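Local coordinates for protein probable aspartate aminotransferase 2 (Methanococcus jannaschii, PDB 2Z61) that transfers the amino group of alanine to a furancarboxaldehyde phosphate, using pyridoxal phosphate, to make the furan precursor of the archaeal cofactor methanofuran, at residues L290-D295 and N356-L361; F296-N301 and N344-S349. All blocks are in the same frame, centred on the assembly; numbering follows the deposited sequence.

Interaction 1 (L290-D295 and N356-L361); sequences LKYVKD and NIKEGL
Tyr292 and Leu361 mark the nearest approach of the two helical backbones, their CA atoms 7.0 Å apart. The bonds to CB at both residues point into the gap between the helices, and most of the contact comes from this one pair. Leu361 lies over one face of the phenol ring: its CB is 3.8 Å from the ring centroid and 24° off the normal, a CH-pi contact displaced toward the rim. The nearest rim atom is CD2 of Tyr292, 3.5 Å from CB of Leu361. The end of the leucine leans back toward the base of the tyrosine, with CD1 of Leu361 3.7 Å from CG of Tyr292. CG of Tyr292 anti to the carbonyl carbon (chi1 -80°) carries the ring in beside Leu361, and the turn about CB-CG (chi2 65°) presents its face. Farther out, the aliphatic part of Lys358 only grazes the phenol: CG of Lys358 is 4.5 Å from OH of Tyr292. Without the ring, as with an alanine here, CB and CD1 of Leu361 would probably lose their cover and a gap open between the helices. Away from the partner helix, Lys291 and Asp295 form a salt bridge one turn apart, NZ of Lys291 reaching OD2 of Asp295 at 3.2 Å through that oxygen's anti lone pair. Further back along helix 269-295, Leu288 also receives Leu361, and Ile357 touches Arg285, Leu288 and Val289. This is side-by-side helix packing in the C-terminal part of a class I aminotransferase, where the end of the long helix 269-295 lies against the last helix of the chain, 354-368.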
ATOM      1  N   LEU A 290     -28.945 -20.567  -4.412  1.00 39.00           N
ATOM      2  CA  LEU A 290     -29.587 -20.663  -5.717  1.00 42.16           C
ATOM      3  C   LEU A 290     -30.957 -21.313  -5.636  1.00 43.37           C
ATOM      4  O   LEU A 290     -31.860 -20.958  -6.394  1.00 42.20           O
ATOM      5  CB  LEU A 290     -28.706 -21.441  -6.692  1.00 40.25           C
ATOM      6  CG  LEU A 290     -27.442 -20.710  -7.143  1.00 38.58           C
ATOM      7  CD1 LEU A 290     -26.601 -21.621  -8.021  1.00 37.49           C
ATOM      8  CD2 LEU A 290     -27.832 -19.447  -7.887  1.00 37.92           C
ATOM      9  N   LYS A 291     -31.113 -22.264  -4.721  1.00 45.19           N
ATOM     10  CA  LYS A 291     -32.393 -22.935  -4.560  1.00 48.18           C
ATOM     11  C   LYS A 291     -33.460 -21.916  -4.173  1.00 47.22           C
ATOM     12  O   LYS A 291     -34.536 -21.884  -4.771  1.00 46.85           O
ATOM     13  CB  LYS A 291     -32.299 -24.037  -3.495  1.00 50.68           C
ATOM     14  CG  LYS A 291     -33.586 -24.851  -3.315  1.00 57.22           C
ATOM     15  CD  LYS A 291     -34.673 -24.045  -2.601  1.00 61.68           C
ATOM     16  CE  LYS A 291     -36.052 -24.694  -2.707  1.00 64.89           C
ATOM     17  NZ  LYS A 291     -36.715 -24.417  -4.014  1.00 65.94           N
ATOM     18  N   TYR A 292     -33.160 -21.083  -3.176  1.00 46.51           N
ATOM     19  CA  TYR A 292     -34.115 -20.072  -2.725  1.00 47.95           C
ATOM     20  C   TYR A 292     -34.369 -18.999  -3.775  1.00 48.47           C
ATOM     21  O   TYR A 292     -35.510 -18.592  -3.988  1.00 47.02           O
ATOM     22  CB  TYR A 292     -33.638 -19.404  -1.432  1.00 49.47           C
ATOM     23  CG  TYR A 292     -33.893 -20.215  -0.178  1.00 52.32           C
ATOM     24  CD1 TYR A 292     -33.258 -21.440   0.028  1.00 53.39           C
ATOM     25  CD2 TYR A 292     -34.761 -19.747   0.811  1.00 52.82           C
ATOM     26  CE1 TYR A 292     -33.477 -22.180   1.193  1.00 54.17           C
ATOM     27  CE2 TYR A 292     -34.986 -20.476   1.981  1.00 53.03           C
ATOM     28  CZ  TYR A 292     -34.342 -21.689   2.164  1.00 54.91           C
ATOM     29  OH  TYR A 292     -34.548 -22.406   3.321  1.00 54.53           O
ATOM     30  N   VAL A 293     -33.303 -18.539  -4.423  1.00 48.37           N
ATOM     31  CA  VAL A 293     -33.423 -17.514  -5.449  1.00 48.58           C
ATOM     32  C   VAL A 293     -34.411 -17.934  -6.536  1.00 49.41           C
ATOM     33  O   VAL A 293     -35.235 -17.134  -6.975  1.00 46.89           O
ATOM     34  CB  VAL A 293     -32.043 -17.209  -6.080  1.00 49.31           C
ATOM     35  CG1 VAL A 293     -32.198 -16.316  -7.303  1.00 48.91           C
ATOM     36  CG2 VAL A 293     -31.155 -16.526  -5.052  1.00 49.20           C
ATOM     37  N   LYS A 294     -34.334 -19.188  -6.964  1.00 51.12           N
ATOM     38  CA  LYS A 294     -35.239 -19.679  -7.998  1.00 54.83           C
ATOM     39  C   LYS A 294     -36.636 -19.779  -7.397  1.00 55.48           C
ATOM     40  O   LYS A 294     -37.640 -19.556  -8.073  1.00 55.19           O
ATOM     41  CB  LYS A 294     -34.785 -21.053  -8.496  1.00 54.65           C
ATOM     42  CG  LYS A 294     -35.521 -21.529  -9.736  1.00 58.94           C
ATOM     43  CD  LYS A 294     -35.067 -22.915 -10.163  1.00 61.89           C
ATOM     44  CE  LYS A 294     -35.480 -23.975  -9.148  1.00 65.53           C
ATOM     45  NZ  LYS A 294     -35.234 -25.358  -9.653  1.00 66.48           N
ATOM     46  N   ASP A 295     -36.679 -20.111  -6.113  1.00 57.38           N
ATOM     47  CA  ASP A 295     -37.930 -20.237  -5.382  1.00 58.33           C
ATOM     48  C   ASP A 295     -38.559 -18.847  -5.269  1.00 58.14           C
ATOM     49  O   ASP A 295     -39.763 -18.678  -5.443  1.00 59.94           O
ATOM     50  CB  ASP A 295     -37.640 -20.810  -3.996  1.00 60.70           C
ATOM     51  CG  ASP A 295     -38.890 -21.215  -3.253  1.00 64.09           C
ATOM     52  OD1 ASP A 295     -39.680 -20.322  -2.888  1.00 65.61           O
ATOM     53  OD2 ASP A 295     -39.078 -22.431  -3.035  1.00 65.31           O
ATOM     54  N   ASN A 356     -26.222 -19.551   9.210  1.00 43.63           N
ATOM     55  CA  ASN A 356     -26.599 -18.143   9.148  1.00 42.79           C
ATOM     56  C   ASN A 356     -27.259 -17.820   7.809  1.00 41.84           C
ATOM     57  O   ASN A 356     -28.232 -17.067   7.756  1.00 41.48           O
ATOM     58  CB  ASN A 356     -25.372 -17.246   9.344  1.00 43.11           C
ATOM     59  CG  ASN A 356     -24.870 -17.244  10.780  1.00 45.90           C
ATOM     60  OD1 ASN A 356     -23.815 -16.680  11.084  1.00 46.45           O
ATOM     61  ND2 ASN A 356     -25.630 -17.864  11.673  1.00 47.36           N
ATOM     62  N   ILE A 357     -26.735 -18.391   6.729  1.00 40.75           N
ATOM     63  CA  ILE A 357     -27.295 -18.146   5.407  1.00 41.93           C
ATOM     64  C   ILE A 357     -28.716 -18.706   5.294  1.00 44.05           C
ATOM     65  O   ILE A 357     -29.592 -18.083   4.688  1.00 40.56           O
ATOM     66  CB  ILE A 357     -26.401 -18.768   4.303  1.00 42.51           C
ATOM     67  CG1 ILE A 357     -25.021 -18.100   4.318  1.00 41.27           C
ATOM     68  CG2 ILE A 357     -27.050 -18.582   2.932  1.00 40.38           C
ATOM     69  CD1 ILE A 357     -24.044 -18.669   3.309  1.00 41.31           C
ATOM     70  N   LYS A 358     -28.941 -19.882   5.874  1.00 47.44           N
ATOM     71  CA  LYS A 358     -30.261 -20.505   5.837  1.00 52.32           C
ATOM     72  C   LYS A 358     -31.305 -19.607   6.492  1.00 53.78           C
ATOM     73  O   LYS A 358     -32.315 -19.260   5.875  1.00 54.82           O
ATOM     74  CB  LYS A 358     -30.241 -21.854   6.552  1.00 55.87           C
ATOM     75  CG  LYS A 358     -31.629 -22.463   6.717  1.00 59.58           C
ATOM     76  CD  LYS A 358     -31.612 -23.693   7.613  1.00 63.07           C
ATOM     77  CE  LYS A 358     -30.905 -24.847   6.930  1.00 66.97           C
ATOM     78  NZ  LYS A 358     -31.686 -25.325   5.755  1.00 68.58           N
ATOM     79  N   GLU A 359     -31.060 -19.233   7.743  1.00 54.39           N
ATOM     80  CA  GLU A 359     -31.991 -18.374   8.456  1.00 56.09           C
ATOM     81  C   GLU A 359     -32.155 -17.062   7.706  1.00 55.60           C
ATOM     82  O   GLU A 359     -33.248 -16.500   7.642  1.00 56.70           O
ATOM     83  CB  GLU A 359     -31.490 -18.107   9.873  1.00 57.72           C
ATOM     84  CG  GLU A 359     -32.406 -17.202  10.673  1.00 62.59           C
ATOM     85  CD  GLU A 359     -32.233 -17.376  12.166  1.00 65.61           C
ATOM     86  OE1 GLU A 359     -31.085 -17.285  12.648  1.00 65.50           O
ATOM     87  OE2 GLU A 359     -33.248 -17.605  12.857  1.00 69.10           O
ATOM     88  N   GLY A 360     -31.059 -16.584   7.128  1.00 54.05           N
ATOM     89  CA  GLY A 360     -31.106 -15.348   6.375  1.00 51.19           C
ATOM     90  C   GLY A 360     -32.051 -15.472   5.198  1.00 50.51           C
ATOM     91  O   GLY A 360     -32.872 -14.589   4.957  1.00 50.30           O
ATOM     92  N   LEU A 361     -31.939 -16.570   4.460  1.00 50.60           N
ATOM     93  CA  LEU A 361     -32.801 -16.798   3.309  1.00 51.28           C
ATOM     94  C   LEU A 361     -34.248 -17.028   3.751  1.00 51.42           C
ATOM     95  O   LEU A 361     -35.185 -16.525   3.127  1.00 50.92           O
ATOM     96  CB  LEU A 361     -32.289 -17.993   2.497  1.00 49.10           C
ATOM     97  CG  LEU A 361     -31.011 -17.750   1.684  1.00 48.00           C
ATOM     98  CD1 LEU A 361     -30.557 -19.047   1.028  1.00 47.82           C
ATOM     99  CD2 LEU A 361     -31.266 -16.687   0.631  1.00 45.97           C
TER

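Interaction 2 (F296-N301 and N344-S349)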
ATOM      1  N   PHE A 296     -37.722 -17.853  -4.988  1.00 56.88           N
ATOM      2  CA  PHE A 296     -38.160 -16.469  -4.852  1.00 56.03           C
ATOM      3  C   PHE A 296     -38.618 -15.893  -6.188  1.00 54.62           C
ATOM      4  O   PHE A 296     -39.109 -14.767  -6.253  1.00 52.96           O
ATOM      5  CB  PHE A 296     -37.011 -15.606  -4.308  1.00 56.90           C
ATOM      6  CG  PHE A 296     -36.642 -15.897  -2.877  1.00 55.37           C
ATOM      7  CD1 PHE A 296     -35.339 -15.700  -2.436  1.00 55.06           C
ATOM      8  CD2 PHE A 296     -37.597 -16.338  -1.962  1.00 56.37           C
ATOM      9  CE1 PHE A 296     -34.990 -15.935  -1.109  1.00 54.05           C
ATOM     10  CE2 PHE A 296     -37.256 -16.576  -0.628  1.00 55.23           C
ATOM     11  CZ  PHE A 296     -35.951 -16.373  -0.202  1.00 55.34           C
ATOM     12  N   GLY A 297     -38.445 -16.663  -7.256  1.00 53.98           N
ATOM     13  CA  GLY A 297     -38.840 -16.182  -8.566  1.00 52.84           C
ATOM     14  C   GLY A 297     -37.883 -15.134  -9.109  1.00 53.66           C
ATOM     15  O   GLY A 297     -38.227 -14.395 -10.035  1.00 52.74           O
ATOM     16  N   TRP A 298     -36.682 -15.062  -8.535  1.00 51.89           N
ATOM     17  CA  TRP A 298     -35.675 -14.102  -8.986  1.00 51.32           C
ATOM     18  C   TRP A 298     -34.879 -14.658 -10.163  1.00 51.03           C
ATOM     19  O   TRP A 298     -34.819 -15.871 -10.364  1.00 50.48           O
ATOM     20  CB  TRP A 298     -34.707 -13.748  -7.852  1.00 48.66           C
ATOM     21  CG  TRP A 298     -35.323 -12.983  -6.724  1.00 49.28           C
ATOM     22  CD1 TRP A 298     -36.493 -12.278  -6.751  1.00 49.02           C
ATOM     23  CD2 TRP A 298     -34.765 -12.788  -5.419  1.00 48.56           C
ATOM     24  NE1 TRP A 298     -36.696 -11.652  -5.543  1.00 48.24           N
ATOM     25  CE2 TRP A 298     -35.652 -11.948  -4.707  1.00 48.78           C
ATOM     26  CE3 TRP A 298     -33.601 -13.239  -4.782  1.00 47.78           C
ATOM     27  CZ2 TRP A 298     -35.411 -11.548  -3.389  1.00 50.52           C
ATOM     28  CZ3 TRP A 298     -33.360 -12.842  -3.470  1.00 48.11           C
ATOM     29  CH2 TRP A 298     -34.263 -12.003  -2.787  1.00 49.42           C
ATOM     30  N   GLU A 299     -34.261 -13.768 -10.934  1.00 51.95           N
ATOM     31  CA  GLU A 299     -33.477 -14.184 -12.089  1.00 53.79           C
ATOM     32  C   GLU A 299     -31.974 -14.019 -11.911  1.00 53.02           C
ATOM     33  O   GLU A 299     -31.499 -12.994 -11.417  1.00 51.14           O
ATOM     34  CB  GLU A 299     -33.906 -13.410 -13.336  1.00 57.36           C
ATOM     35  CG  GLU A 299     -35.168 -13.925 -13.996  1.00 62.43           C
ATOM     36  CD  GLU A 299     -35.506 -13.156 -15.255  1.00 65.74           C
ATOM     37  OE1 GLU A 299     -34.617 -13.022 -16.125  1.00 68.57           O
ATOM     38  OE2 GLU A 299     -36.656 -12.686 -15.377  1.00 67.21           O
ATOM     39  N   VAL A 300     -31.223 -15.051 -12.268  1.00 51.60           N
ATOM     40  CA  VAL A 300     -29.772 -14.984 -12.228  1.00 51.34           C
ATOM     41  C   VAL A 300     -29.395 -15.683 -13.504  1.00 52.14           C
ATOM     42  O   VAL A 300     -30.259 -16.217 -14.193  1.00 50.49           O
ATOM     43  CB  VAL A 300     -29.136 -15.758 -11.042  1.00 52.14           C
ATOM     44  CG1 VAL A 300     -29.513 -15.102  -9.715  1.00 51.71           C
ATOM     45  CG2 VAL A 300     -29.545 -17.227 -11.092  1.00 51.01           C
ATOM     46  N   ASN A 301     -28.118 -15.689 -13.834  1.00 52.93           N
ATOM     47  CA  ASN A 301     -27.666 -16.333 -15.060  1.00 53.04           C
ATOM     48  C   ASN A 301     -26.322 -16.965 -14.884  1.00 51.71           C
ATOM     49  O   ASN A 301     -25.325 -16.282 -15.180  1.00 54.33           O
ATOM     50  CB  ASN A 301     -26.911 -15.425 -15.926  1.00 55.15           C
ATOM     51  CG  ASN A 301     -27.642 -14.178 -16.273  1.00 57.28           C
ATOM     52  OD1 ASN A 301     -28.686 -14.228 -16.929  1.00 58.28           O
ATOM     53  ND2 ASN A 301     -27.126 -13.042 -15.838  1.00 59.55           N
ATOM     54  N   ASN A 344     -32.370  -2.760 -10.273  1.00 45.39           N
ATOM     55  CA  ASN A 344     -33.284  -3.855  -9.944  1.00 45.49           C
ATOM     56  C   ASN A 344     -32.585  -5.087  -9.382  1.00 44.78           C
ATOM     57  O   ASN A 344     -33.222  -6.112  -9.131  1.00 45.48           O
ATOM     58  CB  ASN A 344     -34.131  -4.178 -11.183  1.00 46.61           C
ATOM     59  CG  ASN A 344     -35.027  -3.010 -11.567  1.00 50.47           C
ATOM     60  OD1 ASN A 344     -35.883  -2.594 -10.780  1.00 51.45           O
ATOM     61  ND2 ASN A 344     -34.833  -2.473 -12.765  1.00 52.17           N
ATOM     62  N   TYR A 345     -31.280  -4.970  -9.150  1.00 45.12           N
ATOM     63  CA  TYR A 345     -30.488  -6.019  -8.530  1.00 41.71           C
ATOM     64  C   TYR A 345     -29.974  -5.793  -7.081  1.00 41.82           C
ATOM     65  O   TYR A 345     -30.040  -4.691  -6.530  1.00 41.93           O
ATOM     66  CB  TYR A 345     -29.308  -6.224  -9.427  1.00 41.43           C
ATOM     67  CG  TYR A 345     -29.667  -6.685 -10.821  1.00 41.17           C
ATOM     68  CD1 TYR A 345     -30.224  -5.818 -11.766  1.00 42.49           C
ATOM     69  CD2 TYR A 345     -29.419  -8.004 -11.203  1.00 41.33           C
ATOM     70  CE1 TYR A 345     -30.520  -6.256 -13.061  1.00 40.59           C
ATOM     71  CE2 TYR A 345     -29.712  -8.454 -12.492  1.00 41.47           C
ATOM     72  CZ  TYR A 345     -30.262  -7.572 -13.416  1.00 42.26           C
ATOM     73  OH  TYR A 345     -30.546  -8.012 -14.688  1.00 43.18           O
ATOM     74  N   ILE A 346     -29.432  -6.867  -6.507  1.00 41.49           N
ATOM     75  CA  ILE A 346     -28.820  -6.849  -5.183  1.00 40.77           C
ATOM     76  C   ILE A 346     -27.769  -7.957  -5.160  1.00 40.04           C
ATOM     77  O   ILE A 346     -27.916  -8.981  -5.836  1.00 41.35           O
ATOM     78  CB  ILE A 346     -29.838  -7.130  -4.047  1.00 40.55           C
ATOM     79  CG1 ILE A 346     -30.307  -8.584  -4.110  1.00 38.55           C
ATOM     80  CG2 ILE A 346     -31.011  -6.168  -4.148  1.00 40.79           C
ATOM     81  CD1 ILE A 346     -31.046  -9.038  -2.864  1.00 40.17           C
ATOM     82  N   ARG A 347     -26.705  -7.754  -4.397  1.00 38.61           N
ATOM     83  CA  ARG A 347     -25.667  -8.771  -4.311  1.00 35.28           C
ATOM     84  C   ARG A 347     -25.785  -9.528  -3.004  1.00 33.67           C
ATOM     85  O   ARG A 347     -25.891  -8.932  -1.928  1.00 30.78           O
ATOM     86  CB  ARG A 347     -24.269  -8.154  -4.404  1.00 34.12           C
ATOM     87  CG  ARG A 347     -23.150  -9.201  -4.434  1.00 33.11           C
ATOM     88  CD  ARG A 347     -21.767  -8.578  -4.247  1.00 26.20           C
ATOM     89  NE  ARG A 347     -21.481  -8.300  -2.844  1.00 23.27           N
ATOM     90  CZ  ARG A 347     -20.344  -7.764  -2.403  1.00 26.46           C
ATOM     91  NH1 ARG A 347     -19.377  -7.447  -3.255  1.00 22.30           N
ATOM     92  NH2 ARG A 347     -20.168  -7.550  -1.103  1.00 18.86           N
ATOM     93  N   ILE A 348     -25.792 -10.850  -3.113  1.00 31.76           N
ATOM     94  CA  ILE A 348     -25.858 -11.711  -1.950  1.00 33.20           C
ATOM     95  C   ILE A 348     -24.521 -12.424  -1.844  1.00 32.80           C
ATOM     96  O   ILE A 348     -24.062 -13.052  -2.801  1.00 33.19           O
ATOM     97  CB  ILE A 348     -26.981 -12.768  -2.072  1.00 33.99           C
ATOM     98  CG1 ILE A 348     -28.344 -12.099  -1.868  1.00 36.20           C
ATOM     99  CG2 ILE A 348     -26.772 -13.879  -1.047  1.00 29.41           C
ATOM    100  CD1 ILE A 348     -29.516 -13.073  -1.847  1.00 38.45           C
ATOM    101  N   SER A 349     -23.887 -12.303  -0.687  1.00 31.89           N
ATOM    102  CA  SER A 349     -22.606 -12.954  -0.456  1.00 30.50           C
ATOM    103  C   SER A 349     -22.806 -14.130   0.482  1.00 29.10           C
ATOM    104  O   SER A 349     -23.351 -13.969   1.570  1.00 30.79           O
ATOM    105  CB  SER A 349     -21.618 -11.975   0.175  1.00 31.74           C
ATOM    106  OG  SER A 349     -20.502 -12.674   0.701  1.00 34.83           O
TER
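The indole of Trp298 meets Ile348 at its edge, near the ring plane, while one face is taken by its own neighbour Phe296, whose CB sits 3.7 Å above the plane over the centre. Ile346 comes in obliquely, on the side of the plane away from Phe296. The six-membered half of the indole does the touching: CZ3 of Trp298 lies 4.2 Å from CD1 of Ile348, and CH2 of Trp298 lies 4.4 Å from CD1 of Ile346. Ile348 has CG1 anti to its carbonyl carbon (chi1 -74°) and CD1 extended beyond it, which brings the terminal methyl to the indole edge; the two side chains cross at about a right angle. Both isoleucines project from the same face of strand 346-349, the middle strand of a small antiparallel sheet. Arg347, between them, is directed elsewhere and hydrogen-bonds Asn165. On the other segment, Gly297 ends helix 269-295 in a Schellman motif, its positive phi turning the chain just before Trp298. Val293, Ile313 and Ile364 also touch the indole, placing it between the sheet and the helices packed on it. Methyl groups and aromatic carbons at these loose separations mean a modest dispersion contact that depends on shape and the exclusion of water, with no directional bond to fix its geometry.

How the interactions relate
Interaction 2 is nested within the chain loop that interaction 1 closes, their centres about 11 Å apart. Interaction 1 joins helix to helix and is only partly buried, with charged residues along its outer side; interaction 2 is a buried contact between the turn after helix 269-295 and a strand, and is wholly apolar. Their elements are consecutive, not shared: helix 269-295 ends in the turn leading into 296-301, and strand 346-349 is soon followed by helix 354-368. Val293 O probably accepts a hydrogen bond from Trp298 N at 3.0 Å, and CZ of Phe296 packs 3.4 Å from Leu361 O. These links make the two contacts neighbours on the same side of the chain's centre.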